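Local coordinates for protein alpha-1,3-glucanase (Bacillus circulans, PDB 5ZRU) that probably hydrolyses the alpha-1,3-glycosidic bonds of alpha-1,3-glucan, this chain being the GH87-type catalytic unit of the longer enzyme, at residues A[499-510]-A[537-548]; A[514-525]-A[552-562]. One frame throughout, in Å; residues are numbered along the deposited sequence.

Interaction 1. Residues A[499-510]-A[537-548]; sequences RSAIQFGYGGGF and HPGAAIYTYTGN
I502, Q503 and F504 pair in parallel with I542, Y543 and T544, on short strands that run at 13° to each other with axes 4.6 Å apart at their closest. Backbone bonds go from Y543 N to I502 O, from F504 N to Y543 O and from Y545 N to F504 O. Ahead of the strands, S500 OG accepts a nearly straight bond from A540 N (2.9 Å, 172°). A water also joins this hydroxyl to H537 NE2. R499 NH2 lies over the centre of the H537 ring and donates to H537 O, 2.9 Å away; T530 O is a further partner of this nitrogen. Q503 and Y543 run side by side. Q503 OE1 meets the edge of the Y543 ring, 3.3 Å from CD2, with amide and ring perpendicular. Their polar ends are held elsewhere: Q503 NE2 by E471 O, and Y543 OH by S534 OG. The first torsion of Y545 (chi1 56°) sets CG between the backbone N and the carbonyl carbon. The ring thus folds over G505, whose CA makes a CH-pi contact 3.3 Å from the Y545 ring centroid. A side chain on G505 would run into this ring. Y545 OH reaches the edge of the Y506 ring, 3.3 Å from Y506 CD1. A serine in place of Y545 would probably uncover G505 CA, take away the hydroxyl at the edge of the Y506 ring and leave F533 without its stacking partner. Further on, N548 ND2 donates to G507 O at 2.8 Å, and T546 OG1 takes N548 N in an ST turn. I502, F504 and I542 share a face, packed against strands 513-523 and 550-561. Strand 475-478 pairs with 502-505, and strand 567-568 pairs with 542-544.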
loop_
_atom_site.group_PDB
_atom_site.type_symbol
_atom_site.label_atom_id
_atom_site.label_comp_id
_atom_site.label_asym_id
_atom_site.label_seq_id
_atom_site.Cartn_x
_atom_site.Cartn_y
_atom_site.Cartn_z
ATOM N N ARG A 499 -16.290 -13.504 0.771
ATOM C CA ARG A 499 -17.003 -14.511 -0.011
ATOM C C ARG A 499 -16.247 -15.839 0.092
ATOM O O ARG A 499 -16.197 -16.418 1.176
ATOM C CB ARG A 499 -17.197 -14.047 -1.465
ATOM C CG ARG A 499 -18.217 -14.901 -2.261
ATOM C CD ARG A 499 -19.630 -14.889 -1.621
ATOM N NE ARG A 499 -20.622 -15.537 -2.490
ATOM C CZ ARG A 499 -21.183 -14.943 -3.541
ATOM N NH1 ARG A 499 -20.867 -13.692 -3.838
ATOM N NH2 ARG A 499 -22.074 -15.593 -4.291
ATOM N N SER A 500 -15.651 -16.345 -0.988
ATOM C CA SER A 500 -14.936 -17.616 -0.904
ATOM C C SER A 500 -13.456 -17.404 -0.588
ATOM O O SER A 500 -12.840 -16.440 -1.049
ATOM C CB SER A 500 -15.086 -18.429 -2.198
ATOM O OG SER A 500 -16.439 -18.827 -2.380
ATOM N N ALA A 501 -12.887 -18.315 0.207
ATOM C CA ALA A 501 -11.496 -18.147 0.634
ATOM C C ALA A 501 -10.520 -18.320 -0.528
ATOM O O ALA A 501 -9.592 -17.521 -0.697
ATOM C CB ALA A 501 -11.161 -19.130 1.762
ATOM N N ILE A 502 -10.685 -19.369 -1.324
ATOM C CA ILE A 502 -9.780 -19.656 -2.434
ATOM C C ILE A 502 -10.619 -19.837 -3.692
ATOM O O ILE A 502 -11.555 -20.644 -3.696
ATOM C CB ILE A 502 -8.932 -20.912 -2.165
ATOM C CG1 ILE A 502 -8.161 -20.758 -0.855
ATOM C CG2 ILE A 502 -7.959 -21.161 -3.309
ATOM C CD1 ILE A 502 -7.498 -22.046 -0.412
ATOM N N GLN A 503 -10.281 -19.091 -4.751
ATOM C CA GLN A 503 -11.093 -19.010 -5.971
ATOM C C GLN A 503 -10.226 -19.232 -7.205
ATOM O O GLN A 503 -9.165 -18.607 -7.341
ATOM C CB GLN A 503 -11.799 -17.644 -6.060
ATOM C CG GLN A 503 -12.482 -17.327 -7.394
ATOM C CD GLN A 503 -13.374 -16.089 -7.299
ATOM O OE1 GLN A 503 -14.028 -15.874 -6.286
ATOM N NE2 GLN A 503 -13.396 -15.273 -8.353
ATOM N N PHE A 504 -10.681 -20.121 -8.101
ATOM C CA PHE A 504 -10.030 -20.425 -9.372
ATOM C C PHE A 504 -11.013 -20.187 -10.506
ATOM O O PHE A 504 -12.150 -20.654 -10.440
ATOM C CB PHE A 504 -9.605 -21.904 -9.525
ATOM C CG PHE A 504 -8.695 -22.435 -8.468
ATOM C CD1 PHE A 504 -9.177 -22.748 -7.206
ATOM C CD2 PHE A 504 -7.376 -22.733 -8.772
ATOM C CE1 PHE A 504 -8.338 -23.298 -6.250
ATOM C CE2 PHE A 504 -6.534 -23.289 -7.807
ATOM C CZ PHE A 504 -7.020 -23.560 -6.557
ATOM N N GLY A 505 -10.565 -19.545 -11.579
ATOM C CA GLY A 505 -11.448 -19.432 -12.725
ATOM C C GLY A 505 -10.753 -18.953 -13.982
ATOM O O GLY A 505 -9.539 -18.741 -14.009
ATOM N N TYR A 506 -11.583 -18.760 -15.019
ATOM C CA TYR A 506 -11.200 -18.590 -16.423
ATOM C C TYR A 506 -10.550 -19.872 -16.936
ATOM O O TYR A 506 -10.274 -20.787 -16.153
ATOM C CB TYR A 506 -10.319 -17.347 -16.622
ATOM C CG TYR A 506 -11.158 -16.082 -16.525
ATOM C CD1 TYR A 506 -11.619 -15.640 -15.298
ATOM C CD2 TYR A 506 -11.534 -15.369 -17.662
ATOM C CE1 TYR A 506 -12.406 -14.506 -15.179
ATOM C CE2 TYR A 506 -12.339 -14.225 -17.556
ATOM C CZ TYR A 506 -12.766 -13.804 -16.303
ATOM O OH TYR A 506 -13.556 -12.683 -16.148
ATOM N N GLY A 507 -10.357 -19.971 -18.250
ATOM C CA GLY A 507 -10.130 -21.236 -18.914
ATOM C C GLY A 507 -8.712 -21.545 -19.339
ATOM O O GLY A 507 -8.497 -22.567 -20.004
ATOM N N GLY A 508 -7.729 -20.729 -18.953
ATOM C CA GLY A 508 -6.376 -20.925 -19.442
ATOM C C GLY A 508 -5.651 -22.121 -18.849
ATOM O O GLY A 508 -4.624 -22.535 -19.397
ATOM N N GLY A 509 -6.135 -22.655 -17.741
ATOM C CA GLY A 509 -5.571 -23.863 -17.168
ATOM C C GLY A 509 -4.901 -23.615 -15.823
ATOM O O GLY A 509 -4.378 -22.528 -15.544
ATOM N N PHE A 510 -4.909 -24.649 -14.978
ATOM C CA PHE A 510 -4.235 -24.630 -13.682
ATOM C C PHE A 510 -3.414 -25.903 -13.541
ATOM O O PHE A 510 -3.968 -27.006 -13.550
ATOM C CB PHE A 510 -5.241 -24.495 -12.535
ATOM C CG PHE A 510 -5.934 -23.164 -12.513
ATOM C CD1 PHE A 510 -5.382 -22.096 -11.826
ATOM C CD2 PHE A 510 -7.122 -22.975 -13.200
ATOM C CE1 PHE A 510 -6.009 -20.854 -11.812
ATOM C CE2 PHE A 510 -7.758 -21.732 -13.202
ATOM C CZ PHE A 510 -7.199 -20.670 -12.497
ATOM N N HIS A 537 -24.763 -18.659 -4.492
ATOM C CA HIS A 537 -24.131 -19.538 -3.514
ATOM C C HIS A 537 -23.563 -18.737 -2.354
ATOM O O HIS A 537 -23.101 -17.607 -2.555
ATOM C CB HIS A 537 -23.008 -20.352 -4.159
ATOM C CG HIS A 537 -21.877 -19.520 -4.690
ATOM N ND1 HIS A 537 -21.900 -18.945 -5.942
ATOM C CD2 HIS A 537 -20.684 -19.175 -4.143
ATOM C CE1 HIS A 537 -20.769 -18.291 -6.149
ATOM N NE2 HIS A 537 -20.015 -18.413 -5.071
ATOM N N PRO A 538 -23.579 -19.281 -1.137
ATOM C CA PRO A 538 -22.823 -18.664 -0.044
ATOM C C PRO A 538 -21.336 -18.862 -0.277
ATOM O O PRO A 538 -20.918 -19.771 -0.989
ATOM C CB PRO A 538 -23.287 -19.426 1.205
ATOM C CG PRO A 538 -24.428 -20.319 0.746
ATOM C CD PRO A 538 -24.235 -20.531 -0.719
ATOM N N GLY A 539 -20.531 -18.000 0.341
ATOM C CA GLY A 539 -19.090 -18.130 0.191
ATOM C C GLY A 539 -18.605 -19.478 0.700
ATOM O O GLY A 539 -19.069 -19.982 1.727
ATOM N N ALA A 540 -17.661 -20.062 -0.029
ATOM C CA ALA A 540 -17.126 -21.382 0.267
ATOM C C ALA A 540 -15.660 -21.316 0.693
ATOM O O ALA A 540 -14.982 -20.294 0.555
ATOM C CB ALA A 540 -17.259 -22.298 -0.954
ATOM N N ALA A 541 -15.165 -22.454 1.188
ATOM C CA ALA A 541 -13.728 -22.593 1.420
ATOM C C ALA A 541 -12.956 -22.600 0.106
ATOM O O ALA A 541 -11.930 -21.923 -0.029
ATOM C CB ALA A 541 -13.439 -23.870 2.203
ATOM N N ILE A 542 -13.412 -23.390 -0.867
ATOM C CA ILE A 542 -12.767 -23.491 -2.169
ATOM C C ILE A 542 -13.836 -23.380 -3.243
ATOM O O ILE A 542 -14.866 -24.059 -3.168
ATOM C CB ILE A 542 -11.987 -24.812 -2.325
ATOM C CG1 ILE A 542 -10.990 -24.977 -1.171
ATOM C CG2 ILE A 542 -11.286 -24.862 -3.674
ATOM C CD1 ILE A 542 -10.356 -26.381 -1.092
ATOM N N TYR A 543 -13.557 -22.577 -4.264
ATOM C CA TYR A 543 -14.509 -22.212 -5.306
ATOM C C TYR A 543 -13.809 -22.261 -6.650
ATOM O O TYR A 543 -12.730 -21.690 -6.800
ATOM C CB TYR A 543 -15.050 -20.798 -5.023
ATOM C CG TYR A 543 -15.872 -20.132 -6.105
ATOM C CD1 TYR A 543 -16.964 -20.771 -6.686
ATOM C CD2 TYR A 543 -15.596 -18.822 -6.489
ATOM C CE1 TYR A 543 -17.736 -20.129 -7.664
ATOM C CE2 TYR A 543 -16.357 -18.176 -7.449
ATOM C CZ TYR A 543 -17.426 -18.833 -8.030
ATOM O OH TYR A 543 -18.185 -18.172 -8.966
ATOM N N THR A 544 -14.405 -22.938 -7.633
ATOM C CA THR A 544 -13.957 -22.772 -9.006
ATOM C C THR A 544 -15.153 -22.457 -9.891
ATOM O O THR A 544 -16.278 -22.907 -9.641
ATOM C CB THR A 544 -13.200 -24.005 -9.563
ATOM O OG1 THR A 544 -14.135 -24.958 -10.081
ATOM C CG2 THR A 544 -12.304 -24.666 -8.479
ATOM N N TYR A 545 -14.907 -21.631 -10.900
ATOM C CA TYR A 545 -15.868 -21.367 -11.964
ATOM C C TYR A 545 -15.247 -21.710 -13.315
ATOM O O TYR A 545 -15.589 -21.121 -14.342
ATOM C CB TYR A 545 -16.372 -19.921 -11.916
ATOM C CG TYR A 545 -15.301 -18.860 -11.979
ATOM C CD1 TYR A 545 -14.556 -18.527 -10.844
ATOM C CD2 TYR A 545 -15.048 -18.164 -13.159
ATOM C CE1 TYR A 545 -13.571 -17.557 -10.893
ATOM C CE2 TYR A 545 -14.061 -17.178 -13.216
ATOM C CZ TYR A 545 -13.331 -16.879 -12.072
ATOM O OH TYR A 545 -12.348 -15.914 -12.105
ATOM N N THR A 546 -14.301 -22.647 -13.300
ATOM C CA THR A 546 -13.809 -23.312 -14.497
ATOM C C THR A 546 -13.755 -24.806 -14.229
ATOM O O THR A 546 -13.543 -25.241 -13.093
ATOM C CB THR A 546 -12.412 -22.820 -14.929
ATOM O OG1 THR A 546 -12.015 -23.483 -16.136
ATOM C CG2 THR A 546 -11.360 -23.103 -13.862
ATOM N N GLY A 547 -13.976 -25.588 -15.281
ATOM C CA GLY A 547 -13.766 -27.018 -15.227
ATOM C C GLY A 547 -12.405 -27.448 -15.715
ATOM O O GLY A 547 -12.116 -28.647 -15.747
ATOM N N ASN A 548 -11.557 -26.498 -16.103
ATOM C CA ASN A 548 -10.223 -26.782 -16.617
ATOM C C ASN A 548 -9.204 -26.446 -15.537
ATOM O O ASN A 548 -8.831 -25.280 -15.371
ATOM C CB ASN A 548 -9.956 -25.976 -17.881
ATOM C CG ASN A 548 -8.572 -26.223 -18.442
ATOM O OD1 ASN A 548 -7.978 -27.282 -18.220
ATOM N ND2 ASN A 548 -8.046 -25.245 -19.175
HETATM O O HOH W 1 -17.504 -17.626 -4.440
HETATM O O HOH W 2 -8.630 -22.886 -16.579
HETATM O O HOH W 3 -14.207 -19.642 -16.143
HETATM O O HOH W 4 -5.180 -25.528 -20.287
HETATM O O HOH W 5 -5.648 -27.273 -16.544
#

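Interaction 2. Residues A[514-525]-A[552-562]; sequences VFNNININGAGK and TFNNLTTNDIA. With CA (calcium ion), chain K.
F515 and F553 lie side by side as an offset stack, with ring centroids 4.5 Å apart and planes only 3° from parallel. In both, CG is anti to the carbonyl carbon, and this shared torsion lets the rings point the same way. F515 CB also sits over the F553 face, 3.6 Å from the ring centroid. F489, on strand 487-495, continues the stack from F515. Next to this pair, N516 and N554 point alike on the other side of the strands. N554 ND2 donates to N516 OD1 at 2.8 Å, while N554 OD1 accepts from Q578 NE2. The N554 amide is therefore gripped at both ends, which fixes its flip. At the corner, N517 and N555 have left-handed backbone angles but different side-chain torsions. N555 CG is anti to the backbone N (chi1 -175°), and ND2 comes to N517 OD1 from above the carbonyl plane (3.0 Å, 169° at the hydrogen). N555 OD1 binds a calcium ion at 2.2 Å, and the two amide atoms thus have separate tasks. Past the corner, N559 ND2 approaches N521 OD1 in much the same manner, again from above the carbonyl plane. On the side of the phenylalanines, I520 CD1 touches L556 CD1 at 3.7 Å. I520 CG2 meets the CD1 methyl of I561 at 3.8 Å. K525 curls, bent at chi2 and chi3, to bring NZ to the syn lone pair of D560 OD2 in a 2.7 Å salt bridge. At several positions like thus meets like in register: the phenylalanines stack, and three asparagine pairs bond amide to amide. Such matching along parallel strands that turn shared corners is characteristic of the right-handed parallel beta-helix, the fold of the pectate-lyase-like clan to which this domain belongs.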
loop_
_atom_site.group_PDB
_atom_site.type_symbol
_atom_site.label_atom_id
_atom_site.label_comp_id
_atom_site.label_asym_id
_atom_site.label_seq_id
_atom_site.Cartn_x
_atom_site.Cartn_y
_atom_site.Cartn_z
ATOM N N VAL A 514 -0.366 -26.300 -5.564
ATOM C CA VAL A 514 -0.360 -27.081 -4.329
ATOM C C VAL A 514 -0.580 -26.157 -3.140
ATOM O O VAL A 514 0.049 -25.097 -3.045
ATOM C CB VAL A 514 0.956 -27.864 -4.161
ATOM C CG1 VAL A 514 0.927 -28.667 -2.855
ATOM C CG2 VAL A 514 1.185 -28.780 -5.363
ATOM N N PHE A 515 -1.458 -26.574 -2.226
ATOM C CA PHE A 515 -1.808 -25.825 -1.023
ATOM C C PHE A 515 -1.542 -26.714 0.185
ATOM O O PHE A 515 -2.281 -27.678 0.415
ATOM C CB PHE A 515 -3.285 -25.427 -1.029
ATOM C CG PHE A 515 -3.643 -24.339 -1.991
ATOM C CD1 PHE A 515 -3.883 -24.623 -3.329
ATOM C CD2 PHE A 515 -3.804 -23.029 -1.543
ATOM C CE1 PHE A 515 -4.246 -23.615 -4.211
ATOM C CE2 PHE A 515 -4.174 -22.019 -2.416
ATOM C CZ PHE A 515 -4.386 -22.318 -3.761
ATOM N N ASN A 516 -0.525 -26.385 0.979
ATOM C CA ASN A 516 -0.181 -27.199 2.139
ATOM C C ASN A 516 -0.413 -26.417 3.427
ATOM O O ASN A 516 -0.089 -25.229 3.504
ATOM C CB ASN A 516 1.282 -27.669 2.064
ATOM C CG ASN A 516 1.542 -28.596 0.875
ATOM O OD1 ASN A 516 0.652 -29.311 0.421
ATOM N ND2 ASN A 516 2.758 -28.568 0.363
ATOM N N ASN A 517 -0.986 -27.080 4.435
ATOM C CA ASN A 517 -1.153 -26.494 5.772
ATOM C C ASN A 517 -1.944 -25.185 5.705
ATOM O O ASN A 517 -1.497 -24.143 6.182
ATOM C CB ASN A 517 0.202 -26.259 6.460
ATOM C CG ASN A 517 1.153 -27.452 6.342
ATOM O OD1 ASN A 517 0.730 -28.609 6.345
ATOM N ND2 ASN A 517 2.449 -27.165 6.248
ATOM N N ILE A 518 -3.128 -25.248 5.101
ATOM C CA ILE A 518 -4.026 -24.101 4.984
ATOM C C ILE A 518 -5.079 -24.193 6.080
ATOM O O ILE A 518 -5.685 -25.256 6.276
ATOM C CB ILE A 518 -4.699 -24.061 3.600
ATOM C CG1 ILE A 518 -3.669 -24.236 2.467
ATOM C CG2 ILE A 518 -5.529 -22.776 3.442
ATOM C CD1 ILE A 518 -2.571 -23.204 2.420
ATOM N N ASN A 519 -5.315 -23.086 6.786
ATOM C CA ASN A 519 -6.395 -22.995 7.766
ATOM C C ASN A 519 -7.390 -21.940 7.311
ATOM O O ASN A 519 -7.039 -20.760 7.201
ATOM C CB ASN A 519 -5.867 -22.650 9.160
ATOM C CG ASN A 519 -4.932 -23.709 9.700
ATOM O OD1 ASN A 519 -5.243 -24.902 9.665
ATOM N ND2 ASN A 519 -3.772 -23.280 10.196
ATOM N N ILE A 520 -8.633 -22.359 7.078
ATOM C CA ILE A 520 -9.690 -21.470 6.614
ATOM C C ILE A 520 -10.724 -21.374 7.720
ATOM O O ILE A 520 -11.441 -22.344 8.010
ATOM C CB ILE A 520 -10.320 -21.971 5.309
ATOM C CG1 ILE A 520 -9.228 -22.118 4.248
ATOM C CG2 ILE A 520 -11.422 -21.013 4.860
ATOM C CD1 ILE A 520 -9.686 -22.764 2.898
ATOM N N ASN A 521 -10.816 -20.204 8.331
ATOM C CA ASN A 521 -11.684 -20.005 9.484
ATOM C C ASN A 521 -12.639 -18.868 9.151
ATOM O O ASN A 521 -12.293 -17.694 9.308
ATOM C CB ASN A 521 -10.862 -19.709 10.734
ATOM C CG ASN A 521 -11.726 -19.544 11.967
ATOM O OD1 ASN A 521 -12.919 -19.866 11.953
ATOM N ND2 ASN A 521 -11.128 -19.046 13.044
ATOM N N GLY A 522 -13.835 -19.217 8.683
ATOM C CA GLY A 522 -14.830 -18.219 8.349
ATOM C C GLY A 522 -14.835 -17.863 6.876
ATOM O O GLY A 522 -13.847 -17.343 6.351
ATOM N N ALA A 523 -15.943 -18.127 6.194
ATOM C CA ALA A 523 -16.073 -17.721 4.801
ATOM C C ALA A 523 -17.527 -17.373 4.537
ATOM O O ALA A 523 -18.426 -17.790 5.271
ATOM C CB ALA A 523 -15.578 -18.817 3.842
ATOM N N GLY A 524 -17.751 -16.590 3.481
ATOM C CA GLY A 524 -19.088 -16.099 3.209
ATOM C C GLY A 524 -19.577 -15.088 4.221
ATOM O O GLY A 524 -20.787 -14.985 4.451
ATOM N N LYS A 525 -18.664 -14.339 4.844
ATOM C CA LYS A 525 -19.076 -13.438 5.914
ATOM C C LYS A 525 -19.817 -12.207 5.401
ATOM O O LYS A 525 -20.468 -11.531 6.204
ATOM C CB LYS A 525 -17.868 -13.010 6.756
ATOM C CG LYS A 525 -17.068 -14.161 7.375
ATOM C CD LYS A 525 -17.942 -15.176 8.128
ATOM C CE LYS A 525 -18.312 -14.703 9.517
ATOM N NZ LYS A 525 -18.806 -15.839 10.348
ATOM N N THR A 552 -4.156 -29.384 -5.522
ATOM C CA THR A 552 -3.965 -30.383 -4.478
ATOM C C THR A 552 -3.808 -29.685 -3.137
ATOM O O THR A 552 -2.987 -28.770 -3.001
ATOM C CB THR A 552 -2.734 -31.251 -4.763
ATOM O OG1 THR A 552 -2.919 -31.935 -6.006
ATOM C CG2 THR A 552 -2.529 -32.272 -3.645
ATOM N N PHE A 553 -4.609 -30.104 -2.163
ATOM C CA PHE A 553 -4.532 -29.617 -0.795
ATOM C C PHE A 553 -4.028 -30.744 0.097
ATOM O O PHE A 553 -4.543 -31.866 0.031
ATOM C CB PHE A 553 -5.899 -29.138 -0.304
ATOM C CG PHE A 553 -6.326 -27.811 -0.877
ATOM C CD1 PHE A 553 -6.708 -27.702 -2.203
ATOM C CD2 PHE A 553 -6.355 -26.681 -0.077
ATOM C CE1 PHE A 553 -7.105 -26.479 -2.738
ATOM C CE2 PHE A 553 -6.754 -25.449 -0.600
ATOM C CZ PHE A 553 -7.130 -25.351 -1.928
ATOM N N ASN A 554 -3.014 -30.448 0.908
ATOM C CA ASN A 554 -2.544 -31.338 1.961
ATOM C C ASN A 554 -2.723 -30.627 3.292
ATOM O O ASN A 554 -2.301 -29.477 3.438
ATOM C CB ASN A 554 -1.070 -31.711 1.762
ATOM C CG ASN A 554 -0.820 -32.440 0.451
ATOM O OD1 ASN A 554 -1.104 -33.629 0.337
ATOM N ND2 ASN A 554 -0.287 -31.731 -0.543
ATOM N N ASN A 555 -3.346 -31.302 4.257
ATOM C CA ASN A 555 -3.547 -30.747 5.599
ATOM C C ASN A 555 -4.313 -29.422 5.537
ATOM O O ASN A 555 -3.819 -28.357 5.913
ATOM C CB ASN A 555 -2.211 -30.562 6.336
ATOM C CG ASN A 555 -2.404 -30.102 7.762
ATOM O OD1 ASN A 555 -3.409 -30.432 8.381
ATOM N ND2 ASN A 555 -1.453 -29.324 8.289
ATOM N N LEU A 556 -5.542 -29.509 5.049
ATOM C CA LEU A 556 -6.466 -28.387 5.039
ATOM C C LEU A 556 -7.366 -28.480 6.264
ATOM O O LEU A 556 -7.889 -29.559 6.569
ATOM C CB LEU A 556 -7.311 -28.408 3.763
ATOM C CG LEU A 556 -8.495 -27.438 3.733
ATOM C CD1 LEU A 556 -8.003 -25.993 3.717
ATOM C CD2 LEU A 556 -9.379 -27.732 2.526
ATOM N N THR A 557 -7.538 -27.368 6.981
ATOM C CA THR A 557 -8.555 -27.306 8.022
ATOM C C THR A 557 -9.569 -26.222 7.688
ATOM O O THR A 557 -9.210 -25.177 7.137
ATOM C CB THR A 557 -7.977 -27.037 9.417
ATOM O OG1 THR A 557 -7.552 -25.666 9.509
ATOM C CG2 THR A 557 -6.813 -27.972 9.713
ATOM N N THR A 558 -10.838 -26.471 8.025
ATOM C CA THR A 558 -11.890 -25.486 7.812
ATOM C C THR A 558 -12.712 -25.310 9.077
ATOM O O THR A 558 -12.723 -26.166 9.971
ATOM C CB THR A 558 -12.835 -25.857 6.654
ATOM O OG1 THR A 558 -13.485 -27.107 6.927
ATOM C CG2 THR A 558 -12.064 -25.953 5.355
ATOM N N ASN A 559 -13.410 -24.176 9.127
ATOM C CA ASN A 559 -14.317 -23.837 10.213
ATOM C C ASN A 559 -15.176 -22.664 9.768
ATOM O O ASN A 559 -14.681 -21.766 9.083
ATOM C CB ASN A 559 -13.546 -23.475 11.491
ATOM C CG ASN A 559 -14.465 -23.248 12.675
ATOM O OD1 ASN A 559 -15.229 -24.136 13.056
ATOM N ND2 ASN A 559 -14.399 -22.056 13.263
ATOM N N ASP A 560 -16.466 -22.697 10.129
ATOM C CA ASP A 560 -17.374 -21.557 9.945
ATOM C C ASP A 560 -17.527 -21.195 8.464
ATOM O O ASP A 560 -17.472 -20.026 8.073
ATOM C CB ASP A 560 -16.894 -20.352 10.770
ATOM C CG ASP A 560 -17.882 -19.193 10.767
ATOM O OD1 ASP A 560 -19.096 -19.420 10.552
ATOM O OD2 ASP A 560 -17.435 -18.043 10.962
ATOM N N ILE A 561 -17.736 -22.215 7.632
ATOM C CA ILE A 561 -17.884 -22.029 6.192
ATOM C C ILE A 561 -19.366 -21.822 5.873
ATOM O O ILE A 561 -20.203 -22.677 6.185
ATOM C CB ILE A 561 -17.311 -23.229 5.421
ATOM C CG1 ILE A 561 -15.857 -23.473 5.827
ATOM C CG2 ILE A 561 -17.420 -23.004 3.904
ATOM C CD1 ILE A 561 -14.940 -22.238 5.663
ATOM N N ALA A 562 -19.699 -20.685 5.251
ATOM C CA ALA A 562 -21.099 -20.428 4.907
ATOM C C ALA A 562 -21.660 -21.499 3.971
ATOM O O ALA A 562 -22.794 -21.962 4.158
ATOM C CB ALA A 562 -21.251 -19.041 4.278
HETATM CA CA CA K . -3.797 -30.092 10.481
HETATM O O HOH W 6 -4.092 -27.333 2.770
HETATM O O HOH W 7 -3.730 -26.727 8.194
HETATM O O HOH W 8 -9.789 -23.867 10.167
HETATM O O HOH W 9 -20.511 -18.001 8.059
#

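The two interactions join the same pair of successive beta-helix coils, on different faces. Their segments alternate along the chain: 499-510, 514-525, 537-548, then 552-562. Each contact joins segments 27 residues apart. The centres of interactions 1 and 2 are about 14 Å apart. The coils meet in the interior, where I502 CD1 and I542 CD1 both pack on the F553 ring. At one end, R499 O and G524 N are probably hydrogen-bonded at 2.8 Å. Both interactions lie in the D2 part of the catalytic unit, near the C-terminal end of the chain. They keep neighbouring coils in register here, away from the zinc sites and the principal calcium sites.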